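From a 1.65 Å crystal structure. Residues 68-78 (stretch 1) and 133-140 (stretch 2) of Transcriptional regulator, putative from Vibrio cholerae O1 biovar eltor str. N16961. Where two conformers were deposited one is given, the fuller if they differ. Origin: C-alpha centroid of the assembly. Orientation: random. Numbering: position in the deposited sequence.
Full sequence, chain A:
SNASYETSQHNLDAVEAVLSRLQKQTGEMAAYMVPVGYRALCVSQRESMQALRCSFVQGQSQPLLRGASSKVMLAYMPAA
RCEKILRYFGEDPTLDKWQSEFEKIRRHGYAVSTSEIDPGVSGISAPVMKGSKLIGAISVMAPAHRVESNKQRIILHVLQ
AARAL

Stretch 1 68-78: ASSKVMLAYMP
Stretch 2, residues 133-140: KLIGAISV

The contact packs a helix, residues 68-76, against a strand, residues 133-140, of the same chain. Their N-to-C directions make an angle of 152°, so the two run roughly antiparallel, and their axes approach to 8.3 Å. Register is fixed near both ends: Met77 CA lies 5.6 Å from Leu134 CA, and Ser69 CA lies 6.3 Å from Ser139 CA. The helix entered before Ala68 and holds phi/psi near -65/-42 through Ala75; Tyr76 drifts to -102/-18, and Met77, at -71/168, is the first residue to leave helical values. Backbone bonds from Val72 N to Ala68 O (2.9 Å) and from Met73 N to Ser69 O (3.1 Å) are typical of its i to i-4 pattern.

The strand is extended but uneven. Ile135 (-111/-25) and Gly136 (-176/-162) interrupt the usual angles, whereas Ala137 to Val140 have phi from -150 to -103 and psi from 134 to 148. Leu134, Ala137 and Ser139 direct their CA-to-CB bonds toward the helix, while Lys133, Ile135, Ile138 and Val140 direct theirs away. The spacing from Leu134 to Ala137 is therefore three residues rather than two, and the irregular pair falls between them.

Leu134 is the centre of the contact, with 102 Å² covered out of 344 Å² buried over both sides. Its chi1 of 172° (t) and chi2 of 86° (p) spread the two methyl groups along the last turn of the helix. Leu134 CD1 reaches Tyr76 CB at 3.9 Å; Leu134 CD2 lies 3.8 Å from Met73 CB and 4.2 Å from Met77 CB. Leu134 CD2 also comes within 3.6 Å of Met73 O, a carbonyl already accepting a bond from Met77 N at 2.9 Å, so the leucine packs on backbone as well as side chains. Tyr76 takes part through the base of its side chain: with chi1 at -80° (m) and chi2 at 87°, its end leads away from the strand.

Met73, a selenomethionine with 49 Å² covered, bridges Leu134 and Ala137. Its CA-to-CB bond points sideways, and its m, t, m rotamer (-68°, -174°, -51°) places Met73 CG 4.0 Å from Ala137 CB. Ala137, with 45 Å² covered, offers that one methyl to two residues on successive helix positions, since Val72 CG1, with chi1 at 160° (t), stands 4.3 Å from Ala137 CB. Met77, also selenomethionine, adopts p, t, p (68°, 176°, 56°).

At the other end the chemistry turns polar. Ser69 and Ser139 have chi1 of -60° and -57°, both m, and Ser69 OG meets Ser139 OG at 2.5 Å, a very short hydrogen bond in which either hydroxyl could be the donor. Both serines are buried, and Ser139 OG is also hydrogen-bonded elsewhere in the structure. This pair is the sole hydrogen bond across the stretches; the remaining contacts between side chains are apolar van der Waals packing.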

# COMPACT_ATOMS: atom_id res chain seq x y z
N ALA A 68 -5.12 -1.86 2.65
CA ALA A 68 -3.87 -2.63 2.68
C ALA A 68 -2.61 -1.78 2.77
O ALA A 68 -1.71 -2.13 3.50
CB ALA A 68 -3.80 -3.55 1.47
N SER A 69 -2.55 -0.66 2.04
CA SER A 69 -1.35 0.18 2.01
C SER A 69 -1.09 0.77 3.40
O SER A 69 0.04 0.72 3.91
CB SER A 69 -1.53 1.35 1.04
OG SER A 69 -1.76 0.91 -0.28
N SER A 70 -2.15 1.32 4.00
CA SER A 70 -2.05 1.89 5.37
C SER A 70 -1.62 0.81 6.36
O SER A 70 -0.73 1.05 7.19
CB SER A 70 -3.38 2.49 5.85
OG SER A 70 -3.71 3.61 5.06
N LYS A 71 -2.22 -0.37 6.26
CA LYS A 71 -1.95 -1.43 7.24
C LYS A 71 -0.54 -2.02 7.13
O LYS A 71 0.05 -2.40 8.13
CB LYS A 71 -3.01 -2.52 7.15
CG LYS A 71 -4.38 -2.10 7.63
CD LYS A 71 -5.28 -3.32 7.56
CE LYS A 71 -6.73 -2.96 7.48
NZ LYS A 71 -7.49 -4.17 7.07
N VAL A 72 -0.00 -2.10 5.90
CA VAL A 72 1.40 -2.50 5.70
C VAL A 72 2.36 -1.49 6.32
O VAL A 72 3.32 -1.87 7.02
CB VAL A 72 1.70 -2.64 4.20
CG1 VAL A 72 3.20 -2.55 3.93
CG2 VAL A 72 1.13 -3.92 3.74
N MSE A 73 2.09 -0.21 6.10
CA MSE A 73 2.98 0.83 6.60
C MSE A 73 2.92 0.88 8.12
O MSE A 73 3.96 0.94 8.79
CB MSE A 73 2.68 2.17 5.93
CG MSE A 73 3.08 2.09 4.44
SE MSE A 73 2.91 3.77 3.49
CE MSE A 73 1.20 4.22 3.95
N LEU A 74 1.70 0.81 8.67
CA LEU A 74 1.53 0.76 10.14
C LEU A 74 2.24 -0.46 10.76
O LEU A 74 2.85 -0.35 11.84
CB LEU A 74 0.06 0.78 10.53
CG LEU A 74 -0.64 2.12 10.26
CD1 LEU A 74 -2.18 1.88 10.31
CD2 LEU A 74 -0.19 3.18 11.28
N ALA A 75 2.15 -1.61 10.10
CA ALA A 75 2.78 -2.84 10.63
C ALA A 75 4.31 -2.77 10.65
O ALA A 75 4.96 -3.36 11.53
CB ALA A 75 2.34 -4.07 9.85
N TYR A 76 4.89 -2.07 9.68
CA TYR A 76 6.35 -2.09 9.48
C TYR A 76 7.12 -0.88 10.00
O TYR A 76 8.35 -0.95 10.16
CB TYR A 76 6.71 -2.34 8.01
CG TYR A 76 6.63 -3.79 7.61
CD1 TYR A 76 5.44 -4.35 7.17
CD2 TYR A 76 7.75 -4.62 7.70
CE1 TYR A 76 5.37 -5.71 6.80
CE2 TYR A 76 7.70 -5.96 7.34
CZ TYR A 76 6.51 -6.50 6.88
OH TYR A 76 6.50 -7.84 6.53
N MSE A 77 6.42 0.23 10.24
CA MSE A 77 7.04 1.39 10.90
C MSE A 77 7.31 1.08 12.39
O MSE A 77 6.81 0.09 12.93
CB MSE A 77 6.15 2.63 10.76
CG MSE A 77 4.87 2.53 11.52
SE MSE A 77 3.86 4.22 11.37
CE MSE A 77 3.76 4.35 9.42
N PRO A 78 8.10 1.93 13.08
CA PRO A 78 8.31 1.76 14.51
C PRO A 78 7.00 1.78 15.29
O PRO A 78 6.09 2.56 14.96
CB PRO A 78 9.17 2.97 14.88
CG PRO A 78 9.94 3.24 13.61
CD PRO A 78 8.85 3.09 12.57
N LYS A 133 14.39 0.23 7.88
CA LYS A 133 13.47 1.38 7.84
C LYS A 133 12.42 1.23 6.77
O LYS A 133 12.73 0.98 5.60
CB LYS A 133 14.22 2.69 7.61
CG LYS A 133 13.30 3.88 7.50
CD LYS A 133 14.05 5.21 7.43
CE LYS A 133 13.16 6.28 6.80
NZ LYS A 133 13.84 7.60 6.74
N LEU A 134 11.17 1.42 7.17
CA LEU A 134 10.08 1.46 6.22
C LEU A 134 10.11 2.79 5.49
O LEU A 134 10.07 3.87 6.12
CB LEU A 134 8.73 1.33 6.94
CG LEU A 134 7.60 1.58 5.92
CD1 LEU A 134 7.22 0.29 5.17
CD2 LEU A 134 6.42 2.26 6.54
N ILE A 135 10.16 2.73 4.16
CA ILE A 135 10.16 3.96 3.38
C ILE A 135 8.88 4.18 2.56
O ILE A 135 8.51 5.31 2.27
CB ILE A 135 11.44 4.15 2.52
CG1 ILE A 135 11.58 3.06 1.48
CG2 ILE A 135 12.72 4.34 3.46
CD1 ILE A 135 12.82 3.16 0.57
N GLY A 136 8.18 3.10 2.23
CA GLY A 136 6.95 3.22 1.46
C GLY A 136 6.26 1.89 1.27
O GLY A 136 6.52 0.92 2.00
N ALA A 137 5.37 1.84 0.30
CA ALA A 137 4.67 0.58 -0.01
C ALA A 137 4.33 0.55 -1.46
O ALA A 137 4.04 1.60 -2.04
CB ALA A 137 3.43 0.42 0.82
N ILE A 138 4.33 -0.65 -2.06
CA ILE A 138 3.79 -0.83 -3.42
C ILE A 138 2.44 -1.46 -3.27
O ILE A 138 2.28 -2.38 -2.46
CB ILE A 138 4.70 -1.78 -4.27
CG1 ILE A 138 6.04 -1.10 -4.58
CG2 ILE A 138 3.94 -2.27 -5.55
CD1 ILE A 138 5.95 0.06 -5.57
N SER A 139 1.47 -1.00 -4.05
CA SER A 139 0.11 -1.47 -3.91
C SER A 139 -0.54 -1.68 -5.28
O SER A 139 -0.23 -0.95 -6.22
CB SER A 139 -0.71 -0.45 -3.13
OG SER A 139 -0.12 -0.18 -1.86
N VAL A 140 -1.41 -2.67 -5.36
CA VAL A 140 -2.36 -2.79 -6.47
C VAL A 140 -3.74 -2.52 -5.89
O VAL A 140 -4.09 -3.03 -4.80
CB VAL A 140 -2.29 -4.17 -7.13
CG1 VAL A 140 -3.59 -4.51 -7.93
CG2 VAL A 140 -1.02 -4.25 -8.02